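Local coordinates for protein fructosyl amine: oxygen oxidoreductase (Aspergillus fumigatus, PDB 3DJE) that is a flavoenzyme that removes sugar from fructosyl amino acids, oxidising these Amadori compounds with FAD as cofactor and oxygen as electron acceptor, at residues Asn49-Ile55 against Ala155-Arg161; His92-Leu96 against Asn253-Ile257; Leu225-Gln230 against Lys394-Ala400. All coordinates share one frame; numbering follows the deposited sequence. Where two conformers were deposited one is given.

Interaction 1 (Asn49-Ile55 against Ala155-Arg161). With FAD (flavin-adenine dinucleotide), chain C.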
loop_
_atom_site.group_PDB
_atom_site.type_symbol
_atom_site.label_atom_id
_atom_site.label_comp_id
_atom_site.label_asym_id
_atom_site.label_seq_id
_atom_site.Cartn_x
_atom_site.Cartn_y
_atom_site.Cartn_z
ATOM N N ASN A 49 -5.020 5.732 2.205
ATOM C CA ASN A 49 -6.228 6.532 2.132
ATOM C C ASN A 49 -6.996 6.217 0.856
ATOM O O ASN A 49 -6.877 6.916 -0.162
ATOM C CB ASN A 49 -5.935 8.024 2.259
ATOM C CG ASN A 49 -7.204 8.843 2.390
ATOM O OD1 ASN A 49 -8.314 8.323 2.208
ATOM N ND2 ASN A 49 -7.056 10.128 2.711
ATOM N N ASP A 50 -7.783 5.145 0.925
ATOM C CA ASP A 50 -8.433 4.567 -0.248
ATOM C C ASP A 50 -9.714 3.914 0.255
ATOM O O ASP A 50 -9.768 3.431 1.398
ATOM C CB ASP A 50 -7.468 3.495 -0.791
ATOM C CG ASP A 50 -7.741 3.060 -2.222
ATOM O OD1 ASP A 50 -8.887 3.152 -2.705
ATOM O OD2 ASP A 50 -6.770 2.561 -2.858
ATOM N N VAL A 51 -10.746 3.875 -0.586
ATOM C CA VAL A 51 -12.019 3.233 -0.169
ATOM C C VAL A 51 -11.967 1.695 -0.116
ATOM O O VAL A 51 -12.823 1.046 0.505
ATOM C CB VAL A 51 -13.255 3.758 -0.998
ATOM C CG1 VAL A 51 -13.457 5.249 -0.762
ATOM C CG2 VAL A 51 -13.120 3.434 -2.498
ATOM N N ASN A 52 -10.942 1.116 -0.719
ATOM C CA ASN A 52 -10.750 -0.321 -0.611
ATOM C C ASN A 52 -9.358 -0.743 -0.982
ATOM O O ASN A 52 -8.699 -0.129 -1.832
ATOM C CB ASN A 52 -11.771 -1.102 -1.441
ATOM C CG ASN A 52 -12.063 -0.437 -2.775
ATOM O OD1 ASN A 52 -11.153 0.045 -3.458
ATOM N ND2 ASN A 52 -13.339 -0.396 -3.144
ATOM N N LYS A 53 -8.931 -1.799 -0.311
ATOM C CA LYS A 53 -7.672 -2.483 -0.604
ATOM C C LYS A 53 -7.922 -3.983 -0.563
ATOM O O LYS A 53 -8.778 -4.469 0.197
ATOM C CB LYS A 53 -6.579 -2.130 0.421
ATOM C CG LYS A 53 -6.146 -0.654 0.453
ATOM C CD LYS A 53 -5.333 -0.230 -0.762
ATOM C CE LYS A 53 -4.689 1.109 -0.457
ATOM N NZ LYS A 53 -4.073 1.779 -1.640
ATOM N N VAL A 54 -7.149 -4.725 -1.351
ATOM C CA VAL A 54 -7.263 -6.182 -1.348
ATOM C C VAL A 54 -6.596 -6.753 -0.091
ATOM O O VAL A 54 -5.473 -6.367 0.260
ATOM C CB VAL A 54 -6.586 -6.812 -2.583
ATOM C CG1 VAL A 54 -6.841 -8.317 -2.602
ATOM C CG2 VAL A 54 -7.111 -6.206 -3.861
ATOM N N ILE A 55 -7.280 -7.697 0.548
ATOM C CA ILE A 55 -6.725 -8.465 1.659
ATOM C C ILE A 55 -6.675 -9.934 1.231
ATOM O O ILE A 55 -7.715 -10.569 1.047
ATOM C CB ILE A 55 -7.593 -8.320 2.940
ATOM C CG1 ILE A 55 -7.882 -6.838 3.251
ATOM C CG2 ILE A 55 -6.961 -9.101 4.113
ATOM C CD1 ILE A 55 -6.651 -5.978 3.492
ATOM N N ALA A 155 -10.510 -14.375 1.471
ATOM C CA ALA A 155 -9.868 -13.236 0.799
ATOM C C ALA A 155 -10.957 -12.243 0.474
ATOM O O ALA A 155 -12.129 -12.606 0.332
ATOM C CB ALA A 155 -9.191 -13.680 -0.477
ATOM N N GLY A 156 -10.581 -10.985 0.324
ATOM C CA GLY A 156 -11.591 -9.985 0.063
ATOM C C GLY A 156 -10.976 -8.617 0.058
ATOM O O GLY A 156 -9.902 -8.403 -0.518
ATOM N N TRP A 157 -11.694 -7.678 0.663
ATOM C CA TRP A 157 -11.217 -6.306 0.702
ATOM C C TRP A 157 -11.497 -5.631 2.037
ATOM O O TRP A 157 -12.370 -6.065 2.791
ATOM C CB TRP A 157 -11.822 -5.507 -0.459
ATOM C CG TRP A 157 -13.312 -5.341 -0.387
ATOM C CD1 TRP A 157 -14.274 -6.195 -0.887
ATOM C CD2 TRP A 157 -14.018 -4.247 0.209
ATOM N NE1 TRP A 157 -15.537 -5.675 -0.638
ATOM C CE2 TRP A 157 -15.403 -4.479 0.018
ATOM C CE3 TRP A 157 -13.613 -3.069 0.859
ATOM C CZ2 TRP A 157 -16.391 -3.594 0.503
ATOM C CZ3 TRP A 157 -14.598 -2.181 1.319
ATOM C CH2 TRP A 157 -15.963 -2.450 1.133
ATOM N N ALA A 158 -10.719 -4.589 2.343
ATOM C CA ALA A 158 -10.956 -3.777 3.550
ATOM C C ALA A 158 -11.236 -2.348 3.177
ATOM O O ALA A 158 -10.661 -1.844 2.206
ATOM C CB ALA A 158 -9.753 -3.809 4.472
ATOM N N HIS A 159 -12.107 -1.696 3.947
ATOM C CA HIS A 159 -12.277 -0.254 3.803
ATOM C C HIS A 159 -11.082 0.459 4.398
ATOM O O HIS A 159 -11.032 0.718 5.609
ATOM C CB HIS A 159 -13.586 0.251 4.398
ATOM C CG HIS A 159 -13.950 1.608 3.897
ATOM N ND1 HIS A 159 -13.122 2.700 4.053
ATOM C CD2 HIS A 159 -15.004 2.035 3.159
ATOM C CE1 HIS A 159 -13.676 3.753 3.476
ATOM N NE2 HIS A 159 -14.817 3.375 2.920
ATOM N N ALA A 160 -10.104 0.744 3.542
ATOM C CA ALA A 160 -8.785 1.179 4.016
ATOM C C ALA A 160 -8.824 2.486 4.803
ATOM O O ALA A 160 -8.294 2.568 5.932
ATOM C CB ALA A 160 -7.773 1.266 2.839
ATOM N N ARG A 161 -9.462 3.493 4.219
ATOM C CA ARG A 161 -9.559 4.792 4.872
ATOM C C ARG A 161 -10.237 4.685 6.242
ATOM O O ARG A 161 -9.720 5.207 7.246
ATOM C CB ARG A 161 -10.282 5.789 3.986
ATOM C CG ARG A 161 -10.416 7.157 4.636
ATOM C CD ARG A 161 -11.550 7.943 3.987
ATOM N NE ARG A 161 -12.829 7.428 4.471
ATOM C CZ ARG A 161 -14.018 7.624 3.903
ATOM N NH1 ARG A 161 -14.157 8.340 2.780
ATOM N NH2 ARG A 161 -15.081 7.094 4.468
HETATM P PA FAD C . 1.697 5.755 3.620
HETATM O O1A FAD C . 0.473 5.137 4.144
HETATM O O2A FAD C . 1.665 6.358 2.252
HETATM O O5B FAD C . 2.105 6.819 4.717
HETATM C C5B FAD C . 3.188 7.737 4.545
HETATM C C4B FAD C . 2.892 8.942 5.448
HETATM O O4B FAD C . 4.113 9.705 5.405
HETATM C C3B FAD C . 1.795 9.798 4.773
HETATM O O3B FAD C . 0.648 9.937 5.627
HETATM C C2B FAD C . 2.522 11.137 4.564
HETATM O O2B FAD C . 1.653 12.287 4.807
HETATM C C1B FAD C . 3.703 11.028 5.569
HETATM N N9A FAD C . 4.700 12.087 5.225
HETATM C C8A FAD C . 5.113 12.491 4.005
HETATM N N7A FAD C . 5.978 13.515 4.154
HETATM C C5A FAD C . 6.106 13.754 5.467
HETATM C C6A FAD C . 6.833 14.684 6.218
HETATM N N6A FAD C . 7.610 15.602 5.596
HETATM N N1A FAD C . 6.734 14.652 7.562
HETATM C C2A FAD C . 5.960 13.755 8.184
HETATM N N3A FAD C . 5.248 12.855 7.497
HETATM C C4A FAD C . 5.309 12.843 6.144
HETATM N N1 FAD C . -1.629 -2.842 -0.323
HETATM C C2 FAD C . -2.393 -3.948 0.043
HETATM O O2 FAD C . -2.104 -4.636 1.025
HETATM N N3 FAD C . -3.506 -4.284 -0.729
HETATM C C4 FAD C . -3.864 -3.553 -1.857
HETATM O O4 FAD C . -4.860 -3.878 -2.515
HETATM C C4X FAD C . -3.075 -2.453 -2.224
HETATM N N5 FAD C . -3.395 -1.708 -3.357
HETATM C C5X FAD C . -2.713 -0.520 -3.610
HETATM C C6 FAD C . -3.183 0.315 -4.620
HETATM C C7 FAD C . -2.557 1.529 -4.869
HETATM C C7M FAD C . -3.104 2.397 -6.011
HETATM C C8 FAD C . -1.471 1.931 -4.092
HETATM C C8M FAD C . -0.827 3.318 -4.322
HETATM C C9 FAD C . -1.014 1.093 -3.064
HETATM C C9A FAD C . -1.641 -0.133 -2.809
HETATM N N10 FAD C . -1.196 -1.001 -1.794
HETATM C C10 FAD C . -1.968 -2.111 -1.450
HETATM C "C1'" FAD C . 0.062 -0.737 -1.082
HETATM C "C2'" FAD C . -0.225 -0.005 0.230
HETATM O "O2'" FAD C . -1.226 1.014 0.013
HETATM C "C3'" FAD C . 1.067 0.617 0.750
HETATM O "O3'" FAD C . 2.122 -0.365 0.691
HETATM C "C4'" FAD C . 0.943 1.078 2.206
HETATM O "O4'" FAD C . -0.267 1.801 2.432
HETATM C "C5'" FAD C . 2.136 1.981 2.541
HETATM O "O5'" FAD C . 2.068 2.377 3.921
HETATM P P FAD C . 3.155 3.392 4.520
HETATM O O1P FAD C . 4.522 2.868 4.224
HETATM O O2P FAD C . 2.736 3.651 5.912
HETATM O O3P FAD C . 2.955 4.750 3.682
#

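Interaction 2 (His92-Leu96 against Asn253-Ile257)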
loop_
_atom_site.group_PDB
_atom_site.type_symbol
_atom_site.label_atom_id
_atom_site.label_comp_id
_atom_site.label_asym_id
_atom_site.label_seq_id
_atom_site.Cartn_x
_atom_site.Cartn_y
_atom_site.Cartn_z
ATOM N N HIS A 92 -14.182 -7.271 4.438
ATOM C CA HIS A 92 -15.295 -7.861 3.697
ATOM C C HIS A 92 -14.799 -9.088 2.941
ATOM O O HIS A 92 -14.057 -8.972 1.971
ATOM C CB HIS A 92 -15.847 -6.851 2.700
ATOM C CG HIS A 92 -16.398 -5.619 3.344
ATOM N ND1 HIS A 92 -17.749 -5.390 3.482
ATOM C CD2 HIS A 92 -15.773 -4.546 3.883
ATOM C CE1 HIS A 92 -17.932 -4.225 4.083
ATOM N NE2 HIS A 92 -16.750 -3.694 4.336
ATOM N N ASP A 93 -15.216 -10.257 3.413
ATOM C CA ASP A 93 -14.759 -11.534 2.871
ATOM C C ASP A 93 -15.595 -11.886 1.642
ATOM O O ASP A 93 -16.460 -12.771 1.690
ATOM C CB ASP A 93 -14.894 -12.596 3.964
ATOM C CG ASP A 93 -14.133 -13.867 3.653
ATOM O OD1 ASP A 93 -12.928 -13.795 3.359
ATOM O OD2 ASP A 93 -14.740 -14.952 3.766
ATOM N N THR A 94 -15.344 -11.180 0.539
ATOM C CA THR A 94 -16.155 -11.307 -0.685
ATOM C C THR A 94 -15.640 -12.389 -1.610
ATOM O O THR A 94 -16.302 -12.728 -2.599
ATOM C CB THR A 94 -16.091 -10.017 -1.549
ATOM O OG1 THR A 94 -14.708 -9.697 -1.815
ATOM C CG2 THR A 94 -16.769 -8.853 -0.834
ATOM N N GLY A 95 -14.445 -12.886 -1.320
ATOM C CA GLY A 95 -13.713 -13.675 -2.283
ATOM C C GLY A 95 -12.955 -12.813 -3.292
ATOM O O GLY A 95 -13.127 -11.580 -3.366
ATOM N N LEU A 96 -12.121 -13.482 -4.082
ATOM C CA LEU A 96 -11.158 -12.811 -4.942
ATOM C C LEU A 96 -10.817 -13.672 -6.140
ATOM O O LEU A 96 -10.464 -14.841 -5.983
ATOM C CB LEU A 96 -9.873 -12.550 -4.146
ATOM C CG LEU A 96 -8.589 -12.158 -4.899
ATOM C CD1 LEU A 96 -8.753 -10.800 -5.559
ATOM C CD2 LEU A 96 -7.404 -12.148 -3.945
ATOM N N ASN A 253 -21.693 -6.756 -3.256
ATOM C CA ASN A 253 -21.139 -8.027 -2.757
ATOM C C ASN A 253 -20.344 -8.862 -3.768
ATOM O O ASN A 253 -19.950 -9.989 -3.457
ATOM C CB ASN A 253 -22.230 -8.901 -2.097
ATOM C CG ASN A 253 -22.968 -8.179 -0.974
ATOM O OD1 ASN A 253 -22.354 -7.651 -0.047
ATOM N ND2 ASN A 253 -24.297 -8.176 -1.048
ATOM N N ILE A 254 -20.093 -8.318 -4.961
ATOM C CA ILE A 254 -19.307 -9.042 -5.959
ATOM C C ILE A 254 -17.886 -9.260 -5.429
ATOM O O ILE A 254 -17.390 -8.462 -4.623
ATOM C CB ILE A 254 -19.264 -8.337 -7.351
ATOM C CG1 ILE A 254 -18.658 -6.932 -7.252
ATOM C CG2 ILE A 254 -20.660 -8.333 -8.015
ATOM C CD1 ILE A 254 -18.305 -6.301 -8.605
ATOM N N PRO A 255 -17.231 -10.346 -5.863
ATOM C CA PRO A 255 -15.855 -10.549 -5.418
ATOM C C PRO A 255 -14.917 -9.525 -6.040
ATOM O O PRO A 255 -15.273 -8.880 -7.025
ATOM C CB PRO A 255 -15.520 -11.954 -5.931
ATOM C CG PRO A 255 -16.430 -12.164 -7.095
ATOM C CD PRO A 255 -17.706 -11.436 -6.740
ATOM N N VAL A 256 -13.732 -9.371 -5.458
ATOM C CA VAL A 256 -12.689 -8.557 -6.087
ATOM C C VAL A 256 -12.278 -9.269 -7.368
ATOM O O VAL A 256 -12.013 -10.469 -7.354
ATOM C CB VAL A 256 -11.472 -8.417 -5.170
ATOM C CG1 VAL A 256 -10.383 -7.597 -5.847
ATOM C CG2 VAL A 256 -11.899 -7.782 -3.839
ATOM N N ILE A 257 -12.242 -8.521 -8.470
ATOM C CA ILE A 257 -11.856 -9.057 -9.785
ATOM C C ILE A 257 -10.471 -8.505 -10.118
ATOM O O ILE A 257 -10.309 -7.298 -10.230
ATOM C CB ILE A 257 -12.879 -8.646 -10.870
ATOM C CG1 ILE A 257 -14.281 -9.154 -10.507
ATOM C CG2 ILE A 257 -12.416 -9.114 -12.262
ATOM C CD1 ILE A 257 -14.416 -10.666 -10.418
HETATM O O HOH W 1 -19.417 -7.036 0.894
HETATM O O HOH W 2 -18.982 -12.406 -3.170
#

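Interaction 3 (Leu225-Gln230 against Lys394-Ala400)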
loop_
_atom_site.group_PDB
_atom_site.type_symbol
_atom_site.label_atom_id
_atom_site.label_comp_id
_atom_site.label_asym_id
_atom_site.label_seq_id
_atom_site.Cartn_x
_atom_site.Cartn_y
_atom_site.Cartn_z
ATOM N N LEU A 225 16.834 10.451 5.054
ATOM C CA LEU A 225 17.910 9.547 5.407
ATOM C C LEU A 225 18.515 8.990 4.126
ATOM O O LEU A 225 17.803 8.808 3.144
ATOM C CB LEU A 225 17.315 8.376 6.224
ATOM C CG LEU A 225 18.207 7.311 6.851
ATOM C CD1 LEU A 225 18.873 7.853 8.091
ATOM C CD2 LEU A 225 17.392 6.080 7.210
ATOM N N ASP A 226 19.807 8.673 4.165
ATOM C CA ASP A 226 20.450 7.945 3.075
ATOM C C ASP A 226 20.136 6.450 3.167
ATOM O O ASP A 226 20.720 5.743 3.993
ATOM C CB ASP A 226 21.968 8.169 3.121
ATOM C CG ASP A 226 22.702 7.538 1.935
ATOM O OD1 ASP A 226 22.069 6.909 1.058
ATOM O OD2 ASP A 226 23.945 7.673 1.887
ATOM N N PHE A 227 19.222 5.977 2.321
ATOM C CA PHE A 227 18.866 4.567 2.323
ATOM C C PHE A 227 19.802 3.673 1.517
ATOM O O PHE A 227 19.525 2.481 1.338
ATOM C CB PHE A 227 17.412 4.365 1.869
ATOM C CG PHE A 227 16.407 4.638 2.949
ATOM C CD1 PHE A 227 15.917 5.927 3.154
ATOM C CD2 PHE A 227 15.965 3.609 3.773
ATOM C CE1 PHE A 227 14.979 6.181 4.162
ATOM C CE2 PHE A 227 15.018 3.851 4.788
ATOM C CZ PHE A 227 14.542 5.138 4.987
ATOM N N LYS A 228 20.898 4.235 1.002
ATOM C CA LYS A 228 21.829 3.435 0.199
ATOM C C LYS A 228 21.121 2.682 -0.953
ATOM O O LYS A 228 21.348 1.487 -1.166
ATOM C CB LYS A 228 22.597 2.451 1.099
ATOM C CG LYS A 228 23.209 3.063 2.362
ATOM C CD LYS A 228 24.275 4.090 2.026
ATOM C CE LYS A 228 24.923 4.643 3.282
ATOM N NZ LYS A 228 25.777 5.820 2.972
ATOM N N ASN A 229 20.242 3.393 -1.658
ATOM C CA ASN A 229 19.497 2.879 -2.810
ATOM C C ASN A 229 18.493 1.784 -2.471
ATOM O O ASN A 229 17.979 1.125 -3.368
ATOM C CB ASN A 229 20.436 2.438 -3.953
ATOM C CG ASN A 229 21.319 3.577 -4.448
ATOM O OD1 ASN A 229 20.857 4.713 -4.617
ATOM N ND2 ASN A 229 22.595 3.282 -4.660
ATOM N N GLN A 230 18.185 1.608 -1.188
ATOM C CA GLN A 230 17.229 0.548 -0.809
ATOM C C GLN A 230 15.776 0.835 -1.188
ATOM O O GLN A 230 14.985 -0.106 -1.311
ATOM C CB GLN A 230 17.304 0.234 0.680
ATOM C CG GLN A 230 18.532 -0.548 1.103
ATOM C CD GLN A 230 18.596 -0.682 2.600
ATOM O OE1 GLN A 230 18.078 -1.643 3.170
ATOM N NE2 GLN A 230 19.212 0.299 3.256
ATOM N N LYS A 394 15.790 -6.911 7.496
ATOM C CA LYS A 394 16.833 -6.047 8.066
ATOM C C LYS A 394 17.356 -4.989 7.092
ATOM O O LYS A 394 17.164 -5.103 5.887
ATOM C CB LYS A 394 18.010 -6.891 8.567
ATOM C CG LYS A 394 18.727 -7.653 7.477
ATOM C CD LYS A 394 19.988 -8.246 8.049
ATOM C CE LYS A 394 20.655 -9.183 7.087
ATOM N NZ LYS A 394 21.803 -9.825 7.795
ATOM N N TRP A 395 18.005 -3.961 7.646
ATOM C CA TRP A 395 18.773 -2.994 6.853
ATOM C C TRP A 395 19.707 -3.764 5.925
ATOM O O TRP A 395 20.469 -4.613 6.381
ATOM C CB TRP A 395 19.573 -2.088 7.792
ATOM C CG TRP A 395 20.299 -0.973 7.119
ATOM C CD1 TRP A 395 21.619 -0.963 6.737
ATOM C CD2 TRP A 395 19.767 0.311 6.768
ATOM N NE1 TRP A 395 21.936 0.253 6.162
ATOM C CE2 TRP A 395 20.821 1.051 6.167
ATOM C CE3 TRP A 395 18.501 0.907 6.887
ATOM C CZ2 TRP A 395 20.643 2.354 5.686
ATOM C CZ3 TRP A 395 18.330 2.218 6.420
ATOM C CH2 TRP A 395 19.398 2.922 5.825
ATOM N N ASN A 396 19.628 -3.483 4.624
ATOM C CA ASN A 396 20.248 -4.350 3.616
ATOM C C ASN A 396 20.794 -3.587 2.404
ATOM O O ASN A 396 20.261 -3.718 1.307
ATOM C CB ASN A 396 19.217 -5.394 3.147
ATOM C CG ASN A 396 19.853 -6.674 2.580
ATOM O OD1 ASN A 396 19.160 -7.670 2.375
ATOM N ND2 ASN A 396 21.156 -6.649 2.332
ATOM N N PRO A 397 21.863 -2.791 2.590
ATOM C CA PRO A 397 22.380 -2.062 1.424
ATOM C C PRO A 397 22.926 -2.983 0.322
ATOM O O PRO A 397 22.891 -2.628 -0.859
ATOM C CB PRO A 397 23.508 -1.205 2.014
ATOM C CG PRO A 397 23.885 -1.874 3.269
ATOM C CD PRO A 397 22.649 -2.515 3.806
ATOM N N ASP A 398 23.411 -4.163 0.701
ATOM C CA ASP A 398 24.037 -5.074 -0.263
ATOM C C ASP A 398 23.088 -5.593 -1.346
ATOM O O ASP A 398 23.512 -5.825 -2.473
ATOM C CB ASP A 398 24.740 -6.233 0.456
ATOM C CG ASP A 398 25.942 -5.771 1.275
ATOM O OD1 ASP A 398 26.482 -4.680 0.995
ATOM O OD2 ASP A 398 26.351 -6.500 2.203
ATOM N N ILE A 399 21.810 -5.756 -1.005
ATOM C CA ILE A 399 20.791 -6.172 -1.975
ATOM C C ILE A 399 20.457 -5.049 -2.960
ATOM O O ILE A 399 19.961 -5.302 -4.065
ATOM C CB ILE A 399 19.501 -6.688 -1.272
ATOM C CG1 ILE A 399 18.728 -7.636 -2.193
ATOM C CG2 ILE A 399 18.608 -5.525 -0.795
ATOM C CD1 ILE A 399 18.101 -8.808 -1.473
ATOM N N ALA A 400 20.737 -3.814 -2.547
ATOM C CA ALA A 400 20.427 -2.630 -3.335
ATOM C C ALA A 400 21.633 -2.085 -4.108
ATOM O O ALA A 400 21.508 -1.107 -4.846
ATOM C CB ALA A 400 19.837 -1.558 -2.438
HETATM O O HOH W 3 23.533 -0.148 -1.709
HETATM O O HOH W 4 22.880 0.844 -6.176
#

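Interaction 1 (Asn49-Ile55 against Ala155-Arg161)
Lys-53 and Ala-158 face each other as an antiparallel hydrogen-bonded pair: Lys-53 N donates to Ala-158 O at 3.1 Å and Ala-158 N returns a bond to Lys-53 O. Ile-55 and Gly-156 pair the same way, Ile-55 N donating to Gly-156 O and Gly-156 N to Ile-55 O. On the Lys-53 and Ile-55 side of the strands, Ile-55 CG1 packs on Ala-158 CB (3.8 Å), and Lys-53 CG is pressed against Ala-160 CB at 3.5 Å, tighter than usual for two carbons. Val-54 and Trp-157, the non-hydrogen-bonded pair between, send their side chains to the other face.

Before strand 53-55 begins and just past the end of 156-158, Asp-50 O accepts from Arg-161 N (2.8 Å) in the first turn of helix 160-173, which His-159 precedes as N-cap, its ND1 taking the amide of Asn-162. Val-51 O sits over one face of the His-159 imidazole. Strand 53-55 is the edge of a three-stranded antiparallel sheet, 53-55, 156-158, 91-92, and its outer edge binds the flavin: Val-54 N donates to FAD O4 at 2.7 Å and FAD N3 donates to Val-54 O at 3.0 Å, so one residue holds this side of the pyrimidine ring at two points. The Lys-53 chain, bent at chi2 (-71°), runs over the isoalloxazine and leaves NZ 3.3 Å from FAD C9A. NZ is held by a salt bridge to Asp-50 OD2, on the anti lone pair, and by the carbonyl of Ala-47. Asp-50 OD2 has a second salt-bridge partner in Lys-276, and Arg-161 is salt-bridged to Glu-271.

Interaction 2 (His92-Leu96 against Asn253-Ile257)
A parallel beta bridge, Leu-96 with Val-256, joins the start of strand 96-100 to the start of strand 256-259, with the loops leading into both packed together beside it. Val-256 N donates to Gly-95 O at 3.1 Å, tilted 30° from the carbonyl plane. The same oxygen accepts from Thr-94 OG1 at 2.9 Å, this time in plane and on a lone pair. Chi1 of 54° sets OG1 between the backbone N and the carbonyl carbon of Thr-94, the rotamer that turns it forward to Gly-95 O. Pro-255 CB lies against two carbonyl oxygens, 3.5 Å from both Thr-94 O and Gly-95 O.

The bridge belongs to the large mixed sheet, in which strand 96-100 also pairs with 147-151 and strand 256-259 with 263-265. Leu-96 and Val-256 project from the same face, where Leu-96 CD1 meets Val-256 CG1 at 3.6 Å, the two side chains crossing obliquely; both also touch Val-54, a residue that lines both the flavin site and the pocket of the bound thio-fructopyranose (FSA). Farther out, one water donates to Thr-94 O and to Asn-253 O (2.6 Å), tying the loops together where no direct bond joins them.

Interaction 3 (Leu225-Gln230 against Lys394-Ala400)
Phe-227 O is gripped twice by Gln-230: the backbone N closes the type I' turn from Phe-227 to Gln-230 at 3.0 Å, and the side-chain NE2 reaches the same oxygen at 2.9 Å from the opposite face of the carbonyl plane. The amide's other end crosses the contact, OE1 accepting from Asn-396 N at 2.8 Å, with that donor 50° above the amide C=O plane. Both ends tied, the carboxamide stands almost perpendicular to the Trp-395 indole (planes 89° apart), with NE2 centred 3.3 Å above one face of the ring.

The turn, which follows strand 212-215 of the six-stranded mixed sheet and precedes strand 232-242, is thus fastened to the chain after helix 387-393 and to the short, weakly bonded helix 397-400. Asp-226 O meets the indole at its edge, in plane, 3.6 Å from CH2. Leu-225 CD2 and Phe-227 CD2 approach the ring obliquely from opposite sides of its plane; Leu-358 of strand 356-360 touches both Leu-225 and Trp-395. Ahead of the turn, Asp-226 OD1 accepts Lys-228 N in an Asx turn while OD2 forms a salt bridge with Lys-228 NZ. Near the surface Lys-228 CB rests on Pro-397 CB, and one water donates to Lys-228 O and to Pro-397 O. Ala-400 CB points at the turn and sits 3.4 Å from Asn-229 O.

Interactions 1 and 2 adjoin, their centres about 11 Å apart. Strand 156-158 has 53-55 on one side and 91-92 on the other, and the chain leaving 91-92 enters the large mixed sheet of interaction 2. Backbone bonds probably join them directly, from His-92 N to Trp-157 O and from Gly-95 N to Ala-155 O, while the His-92 and Trp-157 rings stack. Interaction 3 lies remote, centres about 30 Å from interaction 1 and about 37 Å from interaction 2, beyond the chain's centre from the latter. Along the sequence interaction 1 closes before interaction 3 opens, whereas the segments of 2 alternate with those of both. Interaction 1 binds the flavin ring directly; interaction 3 borders the six-stranded nucleotide-binding sheet.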